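Glutaconate CoA-transferase subunit A (Acidaminococcus fermentans, PDB 1POI) catalyses, as part of glutaconate CoA-transferase, the transfer of CoA from acetyl-CoA to glutaconate or (R)-2-hydroxyglutarate in the fermentative breakdown of glutamate. Local coordinates at residues Val104-Met107 / Met108-Ala111; Trp133-Lys137 / Glu138-Thr142; Val188-Trp191 / Gly192-Gln196; Arg221-Pro224 / Thr225-Asp228; Leu284-His287 / Asp288-Leu291. All coordinates share one frame; numbering follows the deposited sequence.

Interaction 1 of 5, residues Val104-Met107 / Met108-Ala111; sequences VIYM and MWHA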
# COMPACT_ATOMS: atom_id res chain seq x y z
N VAL A 104 -0.88 -10.26 35.14
CA VAL A 104 -2.04 -11.08 35.46
C VAL A 104 -3.31 -10.50 34.86
O VAL A 104 -4.12 -11.25 34.32
CB VAL A 104 -2.17 -11.28 36.98
CG1 VAL A 104 -3.50 -11.93 37.34
CG2 VAL A 104 -1.05 -12.13 37.47
N ILE A 105 -3.49 -9.19 34.92
CA ILE A 105 -4.68 -8.57 34.35
C ILE A 105 -4.80 -8.81 32.83
O ILE A 105 -5.86 -9.15 32.33
CB ILE A 105 -4.70 -7.06 34.62
CG1 ILE A 105 -4.87 -6.79 36.12
CG2 ILE A 105 -5.84 -6.38 33.81
CD1 ILE A 105 -6.30 -6.74 36.58
N TYR A 106 -3.72 -8.58 32.09
CA TYR A 106 -3.78 -8.79 30.65
C TYR A 106 -3.96 -10.28 30.38
O TYR A 106 -4.63 -10.66 29.43
CB TYR A 106 -2.56 -8.16 29.94
CG TYR A 106 -2.78 -6.70 29.67
CD1 TYR A 106 -3.50 -6.30 28.55
CD2 TYR A 106 -2.42 -5.72 30.60
CE1 TYR A 106 -3.87 -4.97 28.37
CE2 TYR A 106 -2.78 -4.38 30.44
CZ TYR A 106 -3.51 -4.02 29.33
OH TYR A 106 -3.95 -2.71 29.18
N MET A 107 -3.42 -11.13 31.25
CA MET A 107 -3.63 -12.57 31.10
C MET A 107 -5.12 -12.88 31.33
O MET A 107 -5.79 -13.42 30.45
CB MET A 107 -2.77 -13.38 32.10
CG MET A 107 -1.28 -13.25 31.89
SD MET A 107 -0.46 -14.40 30.75
CE MET A 107 -1.70 -14.69 29.50
N MET A 108 -5.64 -12.50 32.50
CA MET A 108 -7.04 -12.73 32.85
C MET A 108 -7.98 -12.46 31.69
O MET A 108 -8.84 -13.28 31.37
CB MET A 108 -7.43 -11.87 34.05
CG MET A 108 -6.73 -12.32 35.34
SD MET A 108 -7.05 -11.29 36.77
CE MET A 108 -8.74 -11.01 36.64
N TRP A 109 -7.80 -11.33 31.04
CA TRP A 109 -8.63 -10.99 29.90
C TRP A 109 -8.32 -11.97 28.78
O TRP A 109 -9.23 -12.44 28.09
CB TRP A 109 -8.32 -9.57 29.43
CG TRP A 109 -9.11 -8.46 30.07
CD1 TRP A 109 -10.42 -8.51 30.42
CD2 TRP A 109 -8.68 -7.11 30.29
NE1 TRP A 109 -10.84 -7.26 30.83
CE2 TRP A 109 -9.79 -6.38 30.75
CE3 TRP A 109 -7.46 -6.43 30.12
CZ2 TRP A 109 -9.73 -5.02 31.06
CZ3 TRP A 109 -7.40 -5.07 30.43
CH2 TRP A 109 -8.52 -4.38 30.89
N HIS A 110 -7.05 -12.31 28.59
CA HIS A 110 -6.71 -13.23 27.52
C HIS A 110 -7.34 -14.62 27.73
O HIS A 110 -8.01 -15.14 26.83
CB HIS A 110 -5.20 -13.29 27.28
CG HIS A 110 -4.82 -13.98 26.00
ND1 HIS A 110 -3.85 -14.95 25.94
CD2 HIS A 110 -5.33 -13.88 24.75
CE1 HIS A 110 -3.78 -15.43 24.71
NE2 HIS A 110 -4.67 -14.79 23.97
N ALA A 111 -7.14 -15.19 28.92
CA ALA A 111 -7.73 -16.47 29.28
C ALA A 111 -9.24 -16.44 29.08
O ALA A 111 -9.84 -17.45 28.73
CB ALA A 111 -7.43 -16.80 30.68
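Trp109 turns an edge of its indole to one face of the Tyr106 ring. Trp109 CZ3 comes within 4.1 Å of Tyr106 CE1, toward the rim of the phenol. The planes stand at 73°, a T-shaped (edge-to-face) pair. The six-membered ring of Trp109 also has Ile105 CG2 over one face, in a CH-pi contact with CG2 3.9 Å from CZ3. Ile105 CG2 lies anti to the backbone N, which carries it alongside the indole. One residue earlier on each side, Val104 CG1 meets Met108 SD at 3.7 Å. All of this lies on one buried alpha-helix, 102-114, in the open alpha/beta fold of the CoA-transferase family. The i to i+4 backbone bonds set the spacing: Met108 N donates to Val104 O at 2.7 Å, and Trp109 N, His110 N and Ala111 N follow in the same way. Further out, Tyr106 OH is hydrogen-bonded to Gln196 and to the backbone N of Ala52, which fixes the far end of the phenol. Leu49 of the central parallel sheet packs on Ile105, Met108 and Trp109. On another flank, the His110 ring meets His110 of a second copy of this subunit, with the planes nearly perpendicular.

Interaction 2 of 5, residues Trp133-Lys137 / Glu138-Thr142; sequences WGISK and EVRKT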
# COMPACT_ATOMS: atom_id res chain seq x y z
N TRP A 133 -5.11 -8.82 50.40
CA TRP A 133 -6.30 -8.73 49.56
C TRP A 133 -6.84 -7.32 49.69
O TRP A 133 -6.95 -6.78 50.79
CB TRP A 133 -7.39 -9.70 49.99
CG TRP A 133 -7.11 -11.13 49.72
CD1 TRP A 133 -5.90 -11.75 49.77
CD2 TRP A 133 -8.08 -12.14 49.42
NE1 TRP A 133 -6.06 -13.10 49.53
CE2 TRP A 133 -7.39 -13.36 49.31
CE3 TRP A 133 -9.47 -12.13 49.23
CZ2 TRP A 133 -8.04 -14.56 49.03
CZ3 TRP A 133 -10.12 -13.32 48.96
CH2 TRP A 133 -9.40 -14.52 48.86
N GLY A 134 -7.18 -6.72 48.57
CA GLY A 134 -7.71 -5.37 48.58
C GLY A 134 -9.15 -5.47 49.03
O GLY A 134 -9.59 -4.75 49.91
N ILE A 135 -9.88 -6.37 48.38
CA ILE A 135 -11.28 -6.64 48.70
C ILE A 135 -11.23 -7.96 49.46
O ILE A 135 -10.77 -8.97 48.94
CB ILE A 135 -12.11 -6.82 47.43
CG1 ILE A 135 -11.67 -5.78 46.39
CG2 ILE A 135 -13.59 -6.71 47.77
CD1 ILE A 135 -12.40 -5.81 45.07
N SER A 136 -11.57 -7.90 50.74
CA SER A 136 -11.55 -9.09 51.58
C SER A 136 -12.59 -10.15 51.15
O SER A 136 -13.58 -9.85 50.45
CB SER A 136 -11.81 -8.69 53.02
OG SER A 136 -13.10 -8.08 53.12
N LYS A 137 -12.37 -11.38 51.58
CA LYS A 137 -13.28 -12.47 51.28
C LYS A 137 -14.64 -12.06 51.81
O LYS A 137 -15.65 -12.25 51.14
CB LYS A 137 -12.78 -13.79 51.92
CG LYS A 137 -13.85 -14.86 52.13
CD LYS A 137 -14.47 -15.34 50.84
CE LYS A 137 -13.54 -16.30 50.16
NZ LYS A 137 -13.23 -17.45 51.03
N GLU A 138 -14.64 -11.41 52.97
CA GLU A 138 -15.86 -10.94 53.61
C GLU A 138 -16.62 -9.94 52.76
O GLU A 138 -17.84 -10.03 52.63
CB GLU A 138 -15.56 -10.37 55.00
CG GLU A 138 -16.82 -9.94 55.76
CD GLU A 138 -16.55 -9.55 57.21
OE1 GLU A 138 -15.78 -10.27 57.90
OE2 GLU A 138 -17.13 -8.53 57.67
N VAL A 139 -15.92 -8.98 52.19
CA VAL A 139 -16.59 -8.02 51.35
C VAL A 139 -16.91 -8.61 49.99
O VAL A 139 -17.95 -8.34 49.45
CB VAL A 139 -15.78 -6.70 51.23
CG1 VAL A 139 -16.28 -5.85 50.05
CG2 VAL A 139 -15.89 -5.90 52.53
N ARG A 140 -16.02 -9.44 49.46
CA ARG A 140 -16.24 -10.06 48.14
C ARG A 140 -17.54 -10.86 48.08
O ARG A 140 -18.25 -10.83 47.06
CB ARG A 140 -15.06 -10.96 47.77
CG ARG A 140 -13.84 -10.22 47.25
CD ARG A 140 -12.60 -11.11 47.27
NE ARG A 140 -11.47 -10.49 46.59
CZ ARG A 140 -11.39 -10.34 45.27
NH1 ARG A 140 -12.36 -10.76 44.46
NH2 ARG A 140 -10.33 -9.74 44.74
N LYS A 141 -17.83 -11.56 49.19
CA LYS A 141 -19.03 -12.41 49.33
C LYS A 141 -20.35 -11.67 49.22
O LYS A 141 -21.36 -12.24 48.80
CB LYS A 141 -18.98 -13.20 50.64
CG LYS A 141 -18.42 -14.60 50.47
CD LYS A 141 -18.64 -15.45 51.71
CE LYS A 141 -17.73 -15.00 52.85
NZ LYS A 141 -17.81 -15.85 54.09
N THR A 142 -20.35 -10.40 49.60
CA THR A 142 -21.55 -9.61 49.55
C THR A 142 -21.65 -8.82 48.26
O THR A 142 -22.62 -8.09 48.05
CB THR A 142 -21.60 -8.65 50.71
OG1 THR A 142 -20.58 -7.67 50.54
CG2 THR A 142 -21.34 -9.38 51.99
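Arg140 CG is anti to the carbonyl carbon (chi1 -79°), and the chain then runs extended to NE, back over Ile135. Ser136 OG sits between its own backbone N and carbonyl carbon (chi1 62°), turned to the start of the helix. There it is the N-cap of helix 137-141: Val139 N donates to Ser136 OG at 3.1 Å. Arg140 N donates to Ser136 O at 2.7 Å, in the first turn of the helix. Ile135 lies just before the cap. Its CG2 touches Val139 CG1 and Arg140 CG, both at 3.6 Å, and its CB lies over one face of the guanidinium. The Trp133 ring crosses Arg140, with ring and guanidinium planes at right angles. Beyond NE, Arg140 NH2 forms a salt bridge with Glu98 and NH1 donates to Pro147 O. Glu98 also accepts from the backbone of Gly134 and Ile135. The buried guanidinium therefore ties the loop before the helix to strand 96-99, outermost in the parallel sheet of this chain. Lys137 and Lys141 meet through their aliphatic parts, CD of Lys137 to CE of Lys141 at 3.8 Å. Arg140 NE reaches Ile135 O at 2.9 Å, but the N-H...O angle of 128° makes this bond weak.

Interaction 3 of 5, residues Val188-Trp191 / Gly192-Gln196; sequences VRIW and GGKFQ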
# COMPACT_ATOMS: atom_id res chain seq x y z
N VAL A 188 -14.01 -4.90 12.38
CA VAL A 188 -13.15 -3.88 12.96
C VAL A 188 -11.67 -3.96 12.58
O VAL A 188 -11.05 -5.02 12.69
CB VAL A 188 -13.27 -3.91 14.49
CG1 VAL A 188 -12.26 -2.99 15.15
CG2 VAL A 188 -14.68 -3.55 14.88
N ARG A 189 -11.12 -2.80 12.21
CA ARG A 189 -9.71 -2.63 11.83
C ARG A 189 -9.01 -1.70 12.83
O ARG A 189 -9.35 -0.52 12.90
CB ARG A 189 -9.63 -1.95 10.45
CG ARG A 189 -9.02 -2.79 9.34
CD ARG A 189 -9.13 -2.06 8.01
NE ARG A 189 -9.22 -2.98 6.87
CZ ARG A 189 -9.09 -2.64 5.59
NH1 ARG A 189 -8.84 -1.38 5.25
NH2 ARG A 189 -9.28 -3.54 4.64
N ILE A 190 -8.08 -2.24 13.60
CA ILE A 190 -7.28 -1.47 14.54
C ILE A 190 -5.80 -1.41 14.05
O ILE A 190 -5.09 -2.43 14.13
CB ILE A 190 -7.24 -2.14 15.92
CG1 ILE A 190 -8.64 -2.27 16.52
CG2 ILE A 190 -6.28 -1.37 16.85
CD1 ILE A 190 -8.62 -2.99 17.89
N TRP A 191 -5.35 -0.27 13.54
CA TRP A 191 -3.96 -0.13 13.10
C TRP A 191 -3.00 -0.05 14.33
O TRP A 191 -3.34 0.56 15.34
CB TRP A 191 -3.79 1.15 12.31
CG TRP A 191 -4.83 1.42 11.28
CD1 TRP A 191 -5.67 0.53 10.67
CD2 TRP A 191 -5.11 2.70 10.68
NE1 TRP A 191 -6.46 1.17 9.73
CE2 TRP A 191 -6.13 2.50 9.71
CE3 TRP A 191 -4.60 3.98 10.87
CZ2 TRP A 191 -6.64 3.55 8.94
CZ3 TRP A 191 -5.11 5.01 10.11
CH2 TRP A 191 -6.12 4.79 9.15
N GLY A 192 -1.82 -0.64 14.23
CA GLY A 192 -0.92 -0.59 15.36
C GLY A 192 -1.29 -1.62 16.41
O GLY A 192 -2.16 -2.42 16.18
N GLY A 193 -0.58 -1.64 17.54
CA GLY A 193 -0.88 -2.59 18.59
C GLY A 193 -2.33 -2.51 19.06
O GLY A 193 -2.93 -1.44 19.07
N LYS A 194 -2.87 -3.63 19.49
CA LYS A 194 -4.25 -3.70 19.93
C LYS A 194 -4.43 -3.68 21.44
O LYS A 194 -5.54 -3.48 21.91
CB LYS A 194 -4.89 -4.99 19.42
CG LYS A 194 -5.24 -4.99 17.97
CD LYS A 194 -4.12 -5.49 17.09
CE LYS A 194 -4.16 -4.63 15.84
NZ LYS A 194 -3.44 -5.16 14.65
N PHE A 195 -3.37 -3.92 22.20
CA PHE A 195 -3.49 -3.99 23.66
C PHE A 195 -4.52 -5.11 23.95
O PHE A 195 -4.56 -6.12 23.24
CB PHE A 195 -3.89 -2.62 24.25
CG PHE A 195 -3.07 -1.45 23.74
CD1 PHE A 195 -1.71 -1.35 24.04
CD2 PHE A 195 -3.63 -0.50 22.89
CE1 PHE A 195 -0.94 -0.32 23.51
CE2 PHE A 195 -2.88 0.52 22.36
CZ PHE A 195 -1.53 0.61 22.66
N GLN A 196 -5.38 -4.93 24.95
CA GLN A 196 -6.37 -5.95 25.29
C GLN A 196 -7.62 -5.86 24.42
O GLN A 196 -8.55 -6.64 24.56
CB GLN A 196 -6.81 -5.79 26.73
CG GLN A 196 -7.69 -4.56 26.94
CD GLN A 196 -6.92 -3.27 27.21
OE1 GLN A 196 -5.68 -3.20 27.08
NE2 GLN A 196 -7.64 -2.25 27.61
O HOH W 1 -3.07 1.15 17.83
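Lys194 folds back over Ile190, four residues earlier in the chain. From CB, its CG is anti to the carbonyl carbon (chi1 -75°). This sets CG against two branches of the isoleucine, 3.9 Å from both CG2 and CD1 of Ile190. The chain bends at chi2 and chi3, which returns its outer half over the Ile190 backbone. CE is 2.9 Å from Ile190 O and also lies near Ile190 CB. NZ ends 3.2 Å from Ile190 O, but the angle is too poor for a hydrogen bond. Its charge is instead paired with Asp228 in a salt bridge. Asp228 also accepts from the backbone N of Ile190 through its other carboxylate oxygen, so one aspartate holds both the tip of the lysine and the residue beneath it. Between the two residues the chain bends after strand 188-189. Gly192 has phi 80° and psi -177°. A side chain at Gly192 would run into Trp191 O, so the bend depends on a residue without one. A water bridges the bend on the face away from the Lys194 side chain, giving one hydrogen bond to Trp191 O at 2.6 Å and another to Gly193 O at 2.9 Å. The Trp191 side chain leaves the backbone away from this bend, and its NE1 is bound to Gln181. The bend leads from the small mixed sheet into helix 197-203 of the alpha/beta fold. With no direct hydrogen bond across the bend, its shape probably rests on the apolar stem of Lys194, the bridging water and the charge pair at the lysine tip.

Interaction 4 of 5, residues Arg221-Pro224 / Thr225-Asp228; sequences RRDP and TKND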
# COMPACT_ATOMS: atom_id res chain seq x y z
N ARG A 221 -13.22 -6.03 3.25
CA ARG A 221 -12.88 -7.41 2.99
C ARG A 221 -11.86 -7.54 1.87
O ARG A 221 -11.23 -8.59 1.73
CB ARG A 221 -14.13 -8.20 2.65
CG ARG A 221 -14.99 -8.41 3.85
CD ARG A 221 -16.45 -8.55 3.48
NE ARG A 221 -17.26 -8.37 4.68
CZ ARG A 221 -17.26 -9.22 5.70
NH1 ARG A 221 -16.52 -10.32 5.66
NH2 ARG A 221 -17.93 -8.92 6.80
N ARG A 222 -11.69 -6.47 1.09
CA ARG A 222 -10.73 -6.43 -0.01
C ARG A 222 -9.33 -6.95 0.42
O ARG A 222 -8.59 -7.46 -0.41
CB ARG A 222 -10.63 -5.01 -0.59
CG ARG A 222 -11.31 -4.81 -1.94
CD ARG A 222 -12.79 -5.14 -1.89
NE ARG A 222 -13.43 -5.08 -3.21
CZ ARG A 222 -13.71 -3.96 -3.87
NH1 ARG A 222 -13.42 -2.77 -3.34
NH2 ARG A 222 -14.25 -4.01 -5.08
N ASP A 223 -8.97 -6.76 1.68
CA ASP A 223 -7.70 -7.26 2.19
C ASP A 223 -7.97 -7.79 3.61
O ASP A 223 -7.70 -7.11 4.60
CB ASP A 223 -6.63 -6.17 2.20
CG ASP A 223 -5.29 -6.64 2.79
OD1 ASP A 223 -5.15 -7.82 3.18
OD2 ASP A 223 -4.37 -5.82 2.86
N PRO A 224 -8.37 -9.06 3.72
CA PRO A 224 -8.68 -9.71 4.99
C PRO A 224 -7.61 -9.60 6.03
O PRO A 224 -7.90 -9.61 7.21
CB PRO A 224 -8.88 -11.16 4.58
CG PRO A 224 -9.35 -11.06 3.16
CD PRO A 224 -8.42 -10.04 2.62
N THR A 225 -6.36 -9.44 5.59
CA THR A 225 -5.23 -9.38 6.52
C THR A 225 -5.23 -8.21 7.51
O THR A 225 -4.63 -8.30 8.59
CB THR A 225 -3.84 -9.45 5.77
OG1 THR A 225 -3.63 -8.26 4.99
CG2 THR A 225 -3.77 -10.67 4.85
N LYS A 226 -5.91 -7.13 7.18
CA LYS A 226 -5.92 -5.97 8.06
C LYS A 226 -7.03 -5.98 9.12
O LYS A 226 -7.04 -5.14 10.02
CB LYS A 226 -6.04 -4.70 7.22
CG LYS A 226 -4.79 -4.36 6.44
CD LYS A 226 -5.16 -3.59 5.16
CE LYS A 226 -3.94 -2.89 4.53
NZ LYS A 226 -2.76 -3.79 4.28
N ASN A 227 -7.97 -6.91 9.03
CA ASN A 227 -9.06 -6.93 9.99
C ASN A 227 -8.67 -7.63 11.29
O ASN A 227 -7.98 -8.66 11.28
CB ASN A 227 -10.28 -7.52 9.32
CG ASN A 227 -10.55 -6.88 7.97
OD1 ASN A 227 -10.11 -5.77 7.71
ND2 ASN A 227 -11.24 -7.58 7.10
N ASP A 228 -9.09 -7.07 12.42
CA ASP A 228 -8.73 -7.63 13.72
C ASP A 228 -9.86 -8.32 14.49
O ASP A 228 -9.61 -9.06 15.47
CB ASP A 228 -8.14 -6.53 14.59
CG ASP A 228 -6.90 -5.92 13.98
OD1 ASP A 228 -7.01 -5.02 13.14
OD2 ASP A 228 -5.81 -6.35 14.38
O HOH W 2 -7.33 -10.68 9.42
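Asp223, Pro224 and Thr225 carry most of this turn. The Asp223 carboxylate shares its two oxygens between different partners. CG lies anti to the backbone N (chi1 177°), which brings the group forward over the next two residues. OD1 accepts from Thr225 N at 3.1 Å, from above the carboxylate plane. It also accepts from Thr225 OG1; this bond is modelled at 2.4 Å, too short for the exact value to be trusted. OD2 takes the Lys226 ammonium, with NZ 3.0 Å away and nearly in line with the C-O bond. The one bend of the lysine chain, at chi4, turns NZ back to this oxygen, and its CD also lies against OD2 at 3.3 Å. With an alanine in place of Asp223, the Lys226 ammonium would probably lose this mate and Thr225 N its side-chain acceptor. In the backbone, Asp223 O accepts from Lys226 N at 3.1 Å in an almost straight bond. Pro224 adds a rigid ring and a second acceptor. Asn227 N donates to Pro224 O at 3.3 Å, from above the carbonyl plane. A water donates to both Pro224 O and Asn227 O. Asn227 ND2 bonds back to Ile220 O and to the backbone of a different protein chain in the assembly. Arg221 forms salt bridges with Asp185 and with an acidic side chain of that other protein chain. The pairing of Asp223 OD1 with Thr225 N is that of an Asx turn, here leading into a short 3-10 turn with successive i to i+3 bonds.

Interaction 5 of 5, residues Leu284-His287 / Asp288-Leu291; sequences LKDH and DEYL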
# COMPACT_ATOMS: atom_id res chain seq x y z
N LEU A 284 -22.33 19.27 27.45
CA LEU A 284 -22.36 19.04 26.00
C LEU A 284 -23.35 17.95 25.58
O LEU A 284 -23.32 16.85 26.12
CB LEU A 284 -20.96 18.72 25.49
CG LEU A 284 -19.87 19.67 26.01
CD1 LEU A 284 -18.52 19.27 25.47
CD2 LEU A 284 -20.20 21.07 25.59
N LYS A 285 -24.19 18.26 24.60
CA LYS A 285 -25.22 17.34 24.08
C LYS A 285 -24.71 16.08 23.40
O LYS A 285 -25.38 15.05 23.43
CB LYS A 285 -26.13 18.08 23.10
CG LYS A 285 -27.28 17.23 22.58
CD LYS A 285 -27.97 17.87 21.38
CE LYS A 285 -29.05 16.93 20.81
NZ LYS A 285 -29.67 17.41 19.54
N ASP A 286 -23.58 16.17 22.73
CA ASP A 286 -23.02 15.02 22.03
C ASP A 286 -21.57 15.26 21.65
O ASP A 286 -21.04 16.36 21.88
CB ASP A 286 -23.85 14.70 20.79
CG ASP A 286 -23.99 15.87 19.87
OD1 ASP A 286 -23.29 16.87 20.10
OD2 ASP A 286 -24.77 15.79 18.89
N HIS A 287 -20.95 14.25 21.04
CA HIS A 287 -19.55 14.30 20.65
C HIS A 287 -19.23 15.43 19.65
O HIS A 287 -18.18 16.08 19.74
CB HIS A 287 -19.08 12.95 20.10
CG HIS A 287 -17.60 12.86 19.92
ND1 HIS A 287 -16.72 12.91 20.98
CD2 HIS A 287 -16.84 12.68 18.81
CE1 HIS A 287 -15.48 12.76 20.53
NE2 HIS A 287 -15.53 12.61 19.22
N ASP A 288 -20.12 15.67 18.70
CA ASP A 288 -19.90 16.74 17.78
C ASP A 288 -19.61 18.02 18.58
O ASP A 288 -18.59 18.66 18.35
CB ASP A 288 -21.12 16.90 16.87
CG ASP A 288 -21.08 15.96 15.68
OD1 ASP A 288 -20.15 15.13 15.61
OD2 ASP A 288 -21.94 16.05 14.79
N GLU A 289 -20.43 18.32 19.58
CA GLU A 289 -20.25 19.49 20.43
C GLU A 289 -18.87 19.54 21.04
O GLU A 289 -18.32 20.62 21.28
CB GLU A 289 -21.27 19.50 21.57
CG GLU A 289 -22.68 19.71 21.10
CD GLU A 289 -23.48 20.62 22.00
OE1 GLU A 289 -23.11 20.80 23.19
OE2 GLU A 289 -24.49 21.16 21.51
N TYR A 290 -18.34 18.38 21.37
CA TYR A 290 -17.01 18.29 21.95
C TYR A 290 -15.98 18.72 20.89
O TYR A 290 -15.09 19.53 21.16
CB TYR A 290 -16.76 16.86 22.43
CG TYR A 290 -15.39 16.59 23.02
CD1 TYR A 290 -15.12 16.88 24.34
CD2 TYR A 290 -14.39 15.97 22.26
CE1 TYR A 290 -13.91 16.57 24.91
CE2 TYR A 290 -13.16 15.65 22.84
CZ TYR A 290 -12.93 15.96 24.16
OH TYR A 290 -11.72 15.66 24.74
N LEU A 291 -16.14 18.22 19.68
CA LEU A 291 -15.22 18.54 18.58
C LEU A 291 -15.24 20.02 18.27
O LEU A 291 -14.19 20.67 18.15
CB LEU A 291 -15.56 17.72 17.33
CG LEU A 291 -15.39 16.21 17.51
CD1 LEU A 291 -15.72 15.51 16.23
CD2 LEU A 291 -13.97 15.85 17.98
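Glu289 reaches back from the first turn of its helix to the loop before it. Its OE1 accepts from Lys285 N at 3.1 Å, with the donor well above the carboxylate plane. The chain bends at chi2 (-140°), which lays the carboxylate beside Leu284 and Lys285; OE1 is also 3.4 Å from Leu284 CA. Asp286 answers in the other direction: its OD1 accepts from Glu289 N at 3.2 Å, on the syn side of the carboxylate. Asp286 OD1 and Glu289 OE2 stay 4.7 Å apart, and the positive end of the helix dipole probably eases having two acids so close. Replacing Glu289 by an alanine would probably leave Lys285 N without this acceptor and the preceding loop freer to move. The next donors are met by the backbone. Leu291 N gives a good bond to His287 O at 3.0 Å. Tyr290 N has two weak bonds, to Asp286 O and His287 O. The side-chain ends look outside this stretch: His287 NE2 bonds to Pro241 O and Tyr290 OH to His245. The two rings lie near parallel, planes at 19°, but are slid so far apart that they barely overlap. Their closest atoms are His287 CE1 and Tyr290 CD2, 3.8 Å apart. Leu284 CD1 lies at the edge of the tyrosine ring, and Leu291 CD2 packs on His287 NE2. Asp286 is the N-cap of helix 287-294, and its side-chain bond to Glu289 N is the classic aspartate cap at the start of an alpha-helix.

How the interactions relate
The five contacts follow one another along the chain; none nests in or crosses another. All are local; interaction 1 spans turns within one helix, and the others shape a bend, a turn or a helix start. Interaction 1 lies within helix 102-114, beside the parallel sheet. Interaction 2 starts helix 137-141 near strand 96-99, with nearest atoms about 8 Å from interaction 1. Interaction 3 bends the chain from the small mixed sheet to helix 197-203. It touches interaction 1 through Gln196. Interaction 4 follows helix 217-221 and meets interaction 3 at Asp228, which also pairs its backbone with Val188. Interaction 5 starts helix 287-294, its nearest atoms about 16 Å from interaction 3.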